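Local coordinates for coenzyme F420-dependent N(5),N(10)-methenyltetrahydromethanopterin reductase-related protein (PDB 6HUZ) that binds the iron-guanylylpyridinol cofactor and, as a bacterial paralog of [Fe]-hydrogenase, uses tetrahydrofolate derivatives as substrates, at residues E138-I150 and H158-V172. Residues are numbered along the deposited sequence; the frame is centred on the assembly and turned at random.
Sequences EDIGFSTMHPAAI and HYLIATNELLRKPIV. With FE9 (iron-guanylyl pyridinol cofactor), chain B.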
ATOM      1  N   GLU A 138      24.130  27.762   0.156  1.00 43.38           N
ATOM      2  CA  GLU A 138      22.873  27.617  -0.586  1.00 45.41           C
ATOM      3  C   GLU A 138      23.135  27.162  -2.021  1.00 49.79           C
ATOM      4  O   GLU A 138      22.196  26.872  -2.746  1.00 48.47           O
ATOM      5  CB  GLU A 138      22.107  28.940  -0.603  1.00 47.92           C
ATOM      6  CG  GLU A 138      21.565  29.328   0.757  1.00 57.60           C
ATOM      7  CD  GLU A 138      22.560  30.003   1.682  1.00 67.87           C
ATOM      8  OE1 GLU A 138      23.734  30.200   1.286  1.00 49.66           O
ATOM      9  OE2 GLU A 138      22.153  30.336   2.817  1.00 58.22           O
ATOM     10  N   ASP A 139      24.404  27.125  -2.430  1.00 47.82           N
ATOM     11  CA  ASP A 139      24.801  26.696  -3.760  1.00 46.70           C
ATOM     12  C   ASP A 139      24.909  25.178  -3.813  1.00 47.27           C
ATOM     13  O   ASP A 139      24.874  24.595  -4.894  1.00 44.37           O
ATOM     14  CB  ASP A 139      26.167  27.307  -4.109  1.00 48.53           C
ATOM     15  CG  ASP A 139      27.277  26.806  -3.206  1.00 51.75           C
ATOM     16  OD1 ASP A 139      27.225  27.086  -1.987  1.00 50.15           O
ATOM     17  OD2 ASP A 139      28.185  26.127  -3.710  1.00 49.17           O
ATOM     18  N   ILE A 140      25.075  24.531  -2.657  1.00 43.05           N
ATOM     19  CA  ILE A 140      25.205  23.082  -2.641  1.00 42.09           C
ATOM     20  C   ILE A 140      23.912  22.392  -3.022  1.00 42.67           C
ATOM     21  O   ILE A 140      22.844  22.721  -2.499  1.00 37.49           O
ATOM     22  CB  ILE A 140      25.744  22.566  -1.287  1.00 43.52           C
ATOM     23  CG1 ILE A 140      27.193  23.102  -1.086  1.00 46.69           C
ATOM     24  CG2 ILE A 140      25.698  21.034  -1.245  1.00 37.99           C
ATOM     25  CD1 ILE A 140      28.066  22.268  -0.241  1.00 51.09           C
ATOM     26  N   GLY A 141      24.041  21.428  -3.933  1.00 40.33           N
ATOM     27  CA  GLY A 141      22.934  20.630  -4.424  1.00 35.89           C
ATOM     28  C   GLY A 141      22.789  19.316  -3.689  1.00 38.88           C
ATOM     29  O   GLY A 141      23.753  18.786  -3.147  1.00 37.44           O
ATOM     30  N   PHE A 142      21.573  18.782  -3.662  1.00 35.99           N
ATOM     31  CA  PHE A 142      21.264  17.512  -2.988  1.00 35.48           C
ATOM     32  C   PHE A 142      20.543  16.590  -3.919  1.00 36.49           C
ATOM     33  O   PHE A 142      19.517  16.963  -4.462  1.00 36.29           O
ATOM     34  CB  PHE A 142      20.392  17.757  -1.754  1.00 36.58           C
ATOM     35  CG  PHE A 142      21.187  18.481  -0.705  1.00 38.58           C
ATOM     36  CD1 PHE A 142      21.274  19.860  -0.710  1.00 36.31           C
ATOM     37  CD2 PHE A 142      21.904  17.778   0.251  1.00 40.73           C
ATOM     38  CE1 PHE A 142      22.010  20.523   0.251  1.00 38.91           C
ATOM     39  CE2 PHE A 142      22.650  18.445   1.197  1.00 41.02           C
ATOM     40  CZ  PHE A 142      22.703  19.812   1.188  1.00 39.58           C
ATOM     41  N   SER A 143      21.067  15.386  -4.111  1.00 31.26           N
ATOM     42  CA  SER A 143      20.447  14.403  -4.999  1.00 29.57           C
ATOM     43  C   SER A 143      20.914  13.019  -4.574  1.00 33.48           C
ATOM     44  O   SER A 143      21.261  12.840  -3.406  1.00 32.62           O
ATOM     45  CB  SER A 143      20.825  14.690  -6.446  1.00 37.82           C
ATOM     46  OG  SER A 143      20.173  13.826  -7.361  1.00 26.26           O
ATOM     47  N   THR A 144      20.908  12.034  -5.485  1.00 33.22           N
ATOM     48  CA  THR A 144      21.292  10.668  -5.137  1.00 32.70           C
ATOM     49  C   THR A 144      22.018   9.967  -6.261  1.00 36.41           C
ATOM     50  O   THR A 144      21.895  10.328  -7.426  1.00 33.58           O
ATOM     51  CB  THR A 144      20.007   9.736  -4.848  1.00 33.25           C
ATOM     52  OG1 THR A 144      19.208   9.534  -6.035  1.00 26.39           O
ATOM     53  CG2 THR A 144      19.084  10.256  -3.741  1.00 28.84           C
ATOM     54  N   MET A 145      22.764   8.923  -5.893  1.00 33.87           N
ATOM     55  CA  MET A 145      23.443   8.059  -6.843  1.00 33.21           C
ATOM     56  C   MET A 145      23.115   6.697  -6.252  1.00 32.51           C
ATOM     57  O   MET A 145      23.995   5.954  -5.844  1.00 34.08           O
ATOM     58  CB  MET A 145      24.952   8.350  -6.946  1.00 34.52           C
ATOM     59  CG  MET A 145      25.265   9.539  -7.885  1.00 36.40           C
ATOM     60  SD  MET A 145      24.836   9.347  -9.639  1.00 40.76           S
ATOM     61  CE  MET A 145      26.036   8.234 -10.171  1.00 36.87           C
ATOM     62  N   HIS A 146      21.797   6.395  -6.189  1.00 28.88           N
ATOM     63  CA  HIS A 146      21.295   5.160  -5.617  1.00 27.18           C
ATOM     64  C   HIS A 146      21.513   4.021  -6.626  1.00 31.03           C
ATOM     65  O   HIS A 146      20.911   4.027  -7.699  1.00 32.73           O
ATOM     66  CB  HIS A 146      19.821   5.306  -5.230  1.00 27.06           C
ATOM     67  CG  HIS A 146      19.346   4.225  -4.321  1.00 27.58           C
ATOM     68  ND1 HIS A 146      19.666   2.900  -4.553  1.00 28.01           N
ATOM     69  CD2 HIS A 146      18.566   4.304  -3.216  1.00 27.36           C
ATOM     70  CE1 HIS A 146      19.061   2.214  -3.597  1.00 28.46           C
ATOM     71  NE2 HIS A 146      18.406   3.019  -2.761  1.00 27.27           N
ATOM     72  N   PRO A 147      22.394   3.054  -6.276  1.00 28.53           N
ATOM     73  CA  PRO A 147      22.665   1.937  -7.195  1.00 27.45           C
ATOM     74  C   PRO A 147      21.499   0.979  -7.409  1.00 30.00           C
ATOM     75  O   PRO A 147      21.487   0.310  -8.444  1.00 32.61           O
ATOM     76  CB  PRO A 147      23.863   1.229  -6.564  1.00 27.18           C
ATOM     77  CG  PRO A 147      23.845   1.601  -5.138  1.00 27.02           C
ATOM     78  CD  PRO A 147      23.161   2.930  -5.012  1.00 25.97           C
ATOM     79  N   ALA A 148      20.562   0.889  -6.429  1.00 26.70           N
ATOM     80  CA  ALA A 148      19.359   0.013  -6.462  1.00 23.29           C
ATOM     81  C   ALA A 148      19.869  -1.357  -6.913  1.00 29.86           C
ATOM     82  O   ALA A 148      19.324  -2.005  -7.814  1.00 30.01           O
ATOM     83  CB  ALA A 148      18.341   0.565  -7.467  1.00 22.15           C
ATOM     84  N   ALA A 149      20.994  -1.735  -6.309  1.00 30.93           N
ATOM     85  CA  ALA A 149      21.755  -2.956  -6.600  1.00 29.19           C
ATOM     86  C   ALA A 149      23.049  -2.829  -5.807  1.00 32.24           C
ATOM     87  O   ALA A 149      23.301  -1.769  -5.224  1.00 29.64           O
ATOM     88  CB  ALA A 149      22.098  -3.017  -8.116  1.00 27.54           C
ATOM     89  N   ILE A 150      23.868  -3.894  -5.775  1.00 29.40           N
ATOM     90  CA  ILE A 150      25.137  -3.823  -5.084  1.00 29.50           C
ATOM     91  C   ILE A 150      26.221  -3.541  -6.153  1.00 35.45           C
ATOM     92  O   ILE A 150      26.510  -4.424  -6.977  1.00 35.98           O
ATOM     93  CB  ILE A 150      25.438  -5.139  -4.310  1.00 28.81           C
ATOM     94  CG1 ILE A 150      24.350  -5.343  -3.195  1.00 28.00           C
ATOM     95  CG2 ILE A 150      26.873  -5.127  -3.747  1.00 27.51           C
ATOM     96  CD1 ILE A 150      24.438  -6.755  -2.509  1.00 35.98           C
ATOM     97  N   HIS A 158      22.701   0.577 -13.456  1.00 26.33           N
ATOM     98  CA  HIS A 158      21.959   1.843 -13.499  1.00 24.80           C
ATOM     99  C   HIS A 158      22.140   2.559 -12.203  1.00 27.04           C
ATOM    100  O   HIS A 158      22.685   2.003 -11.254  1.00 29.09           O
ATOM    101  CB  HIS A 158      20.410   1.464 -13.560  1.00 27.24           C
ATOM    102  CG  HIS A 158      20.104   0.395 -12.542  1.00 29.52           C
ATOM    103  ND1 HIS A 158      20.184  -0.952 -12.865  1.00 32.55           N
ATOM    104  CD2 HIS A 158      19.866   0.509 -11.216  1.00 30.55           C
ATOM    105  CE1 HIS A 158      19.951  -1.609 -11.738  1.00 31.49           C
ATOM    106  NE2 HIS A 158      19.764  -0.772 -10.718  1.00 31.13           N
ATOM    107  N   TYR A 159      21.625   3.775 -12.143  1.00 28.67           N
ATOM    108  CA  TYR A 159      21.596   4.578 -10.923  1.00 29.72           C
ATOM    109  C   TYR A 159      20.218   5.304 -10.881  1.00 33.37           C
ATOM    110  O   TYR A 159      19.690   5.690 -11.934  1.00 31.10           O
ATOM    111  CB  TYR A 159      22.679   5.644 -10.898  1.00 32.72           C
ATOM    112  CG  TYR A 159      24.067   5.130 -10.591  1.00 32.65           C
ATOM    113  CD1 TYR A 159      24.400   4.682  -9.320  1.00 32.33           C
ATOM    114  CD2 TYR A 159      25.054   5.101 -11.573  1.00 34.46           C
ATOM    115  CE1 TYR A 159      25.674   4.219  -9.029  1.00 35.05           C
ATOM    116  CE2 TYR A 159      26.338   4.644 -11.292  1.00 36.21           C
ATOM    117  CZ  TYR A 159      26.642   4.198 -10.017  1.00 38.37           C
ATOM    118  OH  TYR A 159      27.886   3.722  -9.713  1.00 38.86           O
ATOM    119  N   LEU A 160      19.678   5.501  -9.672  1.00 26.43           N
ATOM    120  CA  LEU A 160      18.457   6.245  -9.460  1.00 27.96           C
ATOM    121  C   LEU A 160      18.956   7.592  -8.974  1.00 31.22           C
ATOM    122  O   LEU A 160      19.690   7.645  -7.977  1.00 27.05           O
ATOM    123  CB  LEU A 160      17.555   5.577  -8.417  1.00 27.03           C
ATOM    124  CG  LEU A 160      17.153   4.143  -8.708  1.00 32.80           C
ATOM    125  CD1 LEU A 160      16.037   3.693  -7.734  1.00 32.77           C
ATOM    126  CD2 LEU A 160      16.685   3.979 -10.124  1.00 36.10           C
ATOM    127  N   ILE A 161      18.580   8.666  -9.695  1.00 28.49           N
ATOM    128  CA  ILE A 161      18.990  10.053  -9.447  1.00 28.46           C
ATOM    129  C   ILE A 161      17.800  10.910  -9.092  1.00 34.29           C
ATOM    130  O   ILE A 161      16.856  11.082  -9.884  1.00 35.00           O
ATOM    131  CB  ILE A 161      19.782  10.623 -10.677  1.00 29.71           C
ATOM    132  CG1 ILE A 161      21.053   9.801 -10.930  1.00 28.14           C
ATOM    133  CG2 ILE A 161      20.151  12.111 -10.494  1.00 31.21           C
ATOM    134  CD1 ILE A 161      21.580   9.962 -12.361  1.00 33.89           C
ATOM    135  N   ALA A 162      17.834  11.453  -7.888  1.00 28.69           N
ATOM    136  CA  ALA A 162      16.714  12.262  -7.384  1.00 25.92           C
ATOM    137  C   ALA A 162      16.559  13.603  -8.086  1.00 29.20           C
ATOM    138  O   ALA A 162      17.527  14.324  -8.235  1.00 32.16           O
ATOM    139  CB  ALA A 162      16.883  12.494  -5.882  1.00 27.07           C
ATOM    140  N   THR A 163      15.330  13.944  -8.483  1.00 32.29           N
ATOM    141  CA  THR A 163      15.028  15.214  -9.133  1.00 32.53           C
ATOM    142  C   THR A 163      14.137  16.052  -8.187  1.00 37.87           C
ATOM    143  O   THR A 163      13.757  15.587  -7.116  1.00 34.40           O
ATOM    144  CB  THR A 163      14.278  14.988 -10.455  1.00 35.03           C
ATOM    145  OG1 THR A 163      12.949  14.563 -10.160  1.00 33.07           O
ATOM    146  CG2 THR A 163      14.981  13.986 -11.367  1.00 30.27           C
ATOM    147  N   ASN A 164      13.800  17.287  -8.613  1.00 34.29           N
ATOM    148  CA  ASN A 164      12.950  18.192  -7.841  1.00 33.78           C
ATOM    149  C   ASN A 164      11.462  17.898  -8.054  1.00 33.81           C
ATOM    150  O   ASN A 164      10.620  18.583  -7.475  1.00 30.40           O
ATOM    151  CB  ASN A 164      13.218  19.643  -8.249  1.00 33.61           C
ATOM    152  CG  ASN A 164      14.649  20.079  -8.023  1.00 43.90           C
ATOM    153  OD1 ASN A 164      15.183  19.960  -6.918  1.00 34.44           O
ATOM    154  ND2 ASN A 164      15.313  20.596  -9.062  1.00 37.84           N
ATOM    155  N   GLU A 165      11.123  16.910  -8.889  1.00 29.11           N
ATOM    156  CA  GLU A 165       9.732  16.605  -9.143  1.00 29.42           C
ATOM    157  C   GLU A 165       8.987  16.213  -7.862  1.00 32.49           C
ATOM    158  O   GLU A 165       9.516  15.465  -7.033  1.00 33.99           O
ATOM    159  CB  GLU A 165       9.609  15.538 -10.241  1.00 30.53           C
ATOM    160  CG  GLU A 165       8.170  15.295 -10.669  1.00 34.96           C
ATOM    161  CD  GLU A 165       8.070  14.532 -11.972  1.00 51.26           C
ATOM    162  OE1 GLU A 165       8.845  13.563 -12.159  1.00 40.82           O
ATOM    163  OE2 GLU A 165       7.213  14.903 -12.808  1.00 45.79           O
ATOM    164  N   LEU A 166       7.764  16.774  -7.702  1.00 31.39           N
ATOM    165  CA  LEU A 166       6.858  16.598  -6.561  1.00 30.94           C
ATOM    166  C   LEU A 166       7.297  17.402  -5.330  1.00 37.40           C
ATOM    167  O   LEU A 166       6.580  17.367  -4.337  1.00 37.75           O
ATOM    168  CB  LEU A 166       6.642  15.123  -6.187  1.00 26.15           C
ATOM    169  CG  LEU A 166       6.211  14.230  -7.331  1.00 29.06           C
ATOM    170  CD1 LEU A 166       5.867  12.852  -6.836  1.00 28.61           C
ATOM    171  CD2 LEU A 166       5.035  14.812  -8.054  1.00 31.93           C
ATOM    172  N   LEU A 167       8.439  18.153  -5.392  1.00 28.94           N
ATOM    173  CA  LEU A 167       8.885  18.938  -4.237  1.00 31.16           C
ATOM    174  C   LEU A 167       8.335  20.359  -4.295  1.00 38.08           C
ATOM    175  O   LEU A 167       8.112  20.890  -5.385  1.00 36.69           O
ATOM    176  CB  LEU A 167      10.431  19.041  -4.152  1.00 29.60           C
ATOM    177  CG  LEU A 167      11.217  17.736  -4.108  1.00 29.33           C
ATOM    178  CD1 LEU A 167      12.742  18.025  -3.922  1.00 29.68           C
ATOM    179  CD2 LEU A 167      10.666  16.809  -3.014  1.00 32.64           C
ATOM    180  N   ARG A 168       8.175  20.993  -3.114  1.00 36.80           N
ATOM    181  CA  ARG A 168       7.687  22.374  -3.034  1.00 39.21           C
ATOM    182  C   ARG A 168       8.791  23.362  -3.370  1.00 49.10           C
ATOM    183  O   ARG A 168       8.510  24.404  -3.973  1.00 54.15           O
ATOM    184  CB  ARG A 168       7.103  22.653  -1.646  1.00 40.26           C
ATOM    185  CG  ARG A 168       5.932  21.701  -1.302  1.00 42.13           C
ATOM    186  CD  ARG A 168       5.511  21.867   0.137  1.00 46.64           C
ATOM    187  NE  ARG A 168       4.731  23.090   0.340  1.00 54.90           N
ATOM    188  CZ  ARG A 168       3.442  23.227   0.031  1.00 70.13           C
ATOM    189  NH1 ARG A 168       2.765  22.211  -0.504  1.00 45.36           N
ATOM    190  NH2 ARG A 168       2.817  24.376   0.256  1.00 61.80           N
ATOM    191  N   LYS A 169      10.058  23.041  -2.982  1.00 40.28           N
ATOM    192  CA  LYS A 169      11.237  23.865  -3.243  1.00 39.99           C
ATOM    193  C   LYS A 169      12.322  22.958  -3.834  1.00 41.53           C
ATOM    194  O   LYS A 169      12.434  21.792  -3.452  1.00 38.86           O
ATOM    195  CB  LYS A 169      11.772  24.510  -1.958  1.00 40.95           C
ATOM    196  CG  LYS A 169      10.849  25.579  -1.402  1.00 62.72           C
ATOM    197  CD  LYS A 169      11.550  26.499  -0.396  1.00 79.57           C
ATOM    198  CE  LYS A 169      11.437  26.026   1.035  1.00 95.20           C
ATOM    199  NZ  LYS A 169      11.657  27.136   2.000  1.00103.03           N
ATOM    200  N   PRO A 170      13.123  23.458  -4.779  1.00 38.49           N
ATOM    201  CA  PRO A 170      14.162  22.605  -5.364  1.00 36.60           C
ATOM    202  C   PRO A 170      15.302  22.353  -4.395  1.00 40.43           C
ATOM    203  O   PRO A 170      15.570  23.190  -3.536  1.00 44.59           O
ATOM    204  CB  PRO A 170      14.621  23.408  -6.579  1.00 37.70           C
ATOM    205  CG  PRO A 170      14.436  24.816  -6.147  1.00 43.54           C
ATOM    206  CD  PRO A 170      13.154  24.812  -5.358  1.00 39.94           C
ATOM    207  N   ILE A 171      15.964  21.189  -4.534  1.00 33.40           N
ATOM    208  CA  ILE A 171      17.106  20.797  -3.705  1.00 31.77           C
ATOM    209  C   ILE A 171      18.351  20.575  -4.590  1.00 38.78           C
ATOM    210  O   ILE A 171      19.457  20.402  -4.063  1.00 37.08           O
ATOM    211  CB  ILE A 171      16.774  19.542  -2.884  1.00 32.78           C
ATOM    212  CG1 ILE A 171      16.436  18.346  -3.791  1.00 35.97           C
ATOM    213  CG2 ILE A 171      15.641  19.851  -1.926  1.00 34.19           C
ATOM    214  CD1 ILE A 171      16.428  16.968  -3.051  1.00 35.61           C
ATOM    215  N   VAL A 172      18.180  20.566  -5.931  1.00 35.25           N
ATOM    216  CA  VAL A 172      19.308  20.364  -6.847  1.00 33.64           C
ATOM    217  C   VAL A 172      19.089  21.176  -8.153  1.00 37.42           C
ATOM    218  O   VAL A 172      17.950  21.443  -8.527  1.00 36.06           O
ATOM    219  CB  VAL A 172      19.484  18.834  -7.118  1.00 34.73           C
ATOM    220  CG1 VAL A 172      18.236  18.236  -7.786  1.00 35.47           C
ATOM    221  CG2 VAL A 172      20.756  18.540  -7.931  1.00 33.73           C
TER
HETATM  222  O2  FE9 B 401      23.781  -2.682   1.488  1.00 34.73           O
HETATM  223 FE   FE9 B 401      22.887  -0.524  -0.734  1.00 38.83          FE
HETATM  224  C1F FE9 B 401      24.162  -1.398  -1.716  1.00 43.65           C
HETATM  225  O1F FE9 B 401      24.951  -1.934  -2.327  1.00 45.55           O
HETATM  226  C2F FE9 B 401      21.842  -0.443  -2.242  1.00 42.29           C
HETATM  227  O2F FE9 B 401      21.224  -0.371  -3.185  1.00 38.49           O
HETATM  228  C8  FE9 B 401      23.597   1.221  -1.019  1.00 36.75           C
HETATM  229  O18 FE9 B 401      23.371   1.869  -2.025  1.00 41.07           O
HETATM  230  C7  FE9 B 401      24.468   1.821   0.074  1.00 36.62           C
HETATM  231  C6  FE9 B 401      24.742   0.702   1.037  1.00 33.09           C
HETATM  232  N1  FE9 B 401      24.084  -0.519   0.812  1.00 36.67           N
HETATM  233  C5  FE9 B 401      25.686   0.893   2.150  1.00 35.77           C
HETATM  234  C5M FE9 B 401      26.324   2.236   2.361  1.00 28.74           C
HETATM  235  C4  FE9 B 401      25.933  -0.239   3.057  1.00 39.15           C
HETATM  236  C3  FE9 B 401      25.227  -1.529   2.818  1.00 37.50           C
HETATM  237  C3M FE9 B 401      25.445  -2.738   3.691  1.00 29.52           C
HETATM  238  C2  FE9 B 401      24.291  -1.628   1.636  1.00 32.60           C
HETATM  239  O3P FE9 B 401      26.745  -0.010   4.125  1.00 43.88           O
HETATM  240  P1  FE9 B 401      28.286  -0.489   4.199  1.00 36.62           P
HETATM  241  O1P FE9 B 401      28.509  -1.555   3.235  1.00 26.09           O
HETATM  242  O2P FE9 B 401      28.502  -1.131   5.667  1.00 34.30           O
HETATM  243  O5' FE9 B 401      29.162   0.808   3.903  1.00 35.40           O
HETATM  244  C5' FE9 B 401      29.290   1.875   4.831  1.00 33.42           C
HETATM  245  C4' FE9 B 401      30.743   2.330   4.760  1.00 29.23           C
HETATM  246  O4' FE9 B 401      30.909   3.513   5.532  1.00 33.96           O
HETATM  247  C1' FE9 B 401      32.215   3.485   6.093  1.00 30.10           C
HETATM  248  C2' FE9 B 401      32.400   2.035   6.486  1.00 41.09           C
HETATM  249  O2' FE9 B 401      33.768   1.647   6.674  1.00 48.18           O
HETATM  250  C3' FE9 B 401      31.721   1.305   5.333  1.00 33.67           C
HETATM  251  O3' FE9 B 401      32.638   0.908   4.312  1.00 35.22           O
HETATM  252  N9A FE9 B 401      32.313   4.480   7.177  1.00 33.44           N
HETATM  253  C4A FE9 B 401      32.704   5.711   6.943  1.00 37.87           C
HETATM  254  N3A FE9 B 401      33.154   6.341   5.834  1.00 39.37           N
HETATM  255  C2A FE9 B 401      33.552   7.627   5.932  1.00 37.18           C
HETATM  256  N2A FE9 B 401      33.955   8.230   4.792  1.00 37.80           N
HETATM  257  N1A FE9 B 401      33.547   8.326   7.083  1.00 38.06           N
HETATM  258  C6A FE9 B 401      33.176   7.780   8.255  1.00 35.53           C
HETATM  259  O6A FE9 B 401      33.159   8.443   9.305  1.00 37.70           O
HETATM  260  C5A FE9 B 401      32.698   6.396   8.242  1.00 37.77           C
HETATM  261  N7A FE9 B 401      32.237   5.518   9.145  1.00 37.73           N
HETATM  262  C8A FE9 B 401      32.003   4.356   8.482  1.00 31.54           C
HETATM  263  O   HOH W   1      21.594  -2.102   0.209  1.00 38.05           O
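His146 and Leu160 form an antiparallel hydrogen-bonded pair where strand 158-163 runs back along strand 141-144, the last strand of the parallel sheet in the Rossmann-like N-terminal domain. They are joined by His146 N to Leu160 O (3.0 Å) and Leu160 N to His146 O (2.8 Å). Beyond this single bridge, short hydroxyl side chains replace the backbone ladder. Thr144 OG1 donates to Leu160 O (2.8 Å) from above the carbonyl plane, giving that oxygen two donors, and weakly accepts from Ala162 N. Ser143, with OG swung opposite its own backbone N (chi1 -176°), reaches a lone pair of Ala162 O at 2.8 Å. At the far end Phe142 N donates to Ile171 O.

Among apolar contacts, Met145, bent at chi2 and chi3, lays CE over the centre of one Tyr159 face, a CH-pi contact 3.6 Å from the centroid, while SD lies beside Ile161 CG1.

The loop 146-150 lines the cofactor pocket; the small Ala148 packs CB on Leu160 CD1 and, with Ala149 and Ile150, borders methenyltetrahydrofolate. His146 ND1 accepts from Ala148 N, and NE2 hydrogen-bonds Asp204 OD1. His158 NE2 donates to Ala148 O (3.2 Å, N-H...O 168°), which lies in the ring plane, yet the donor stands 60° out of the carbonyl plane.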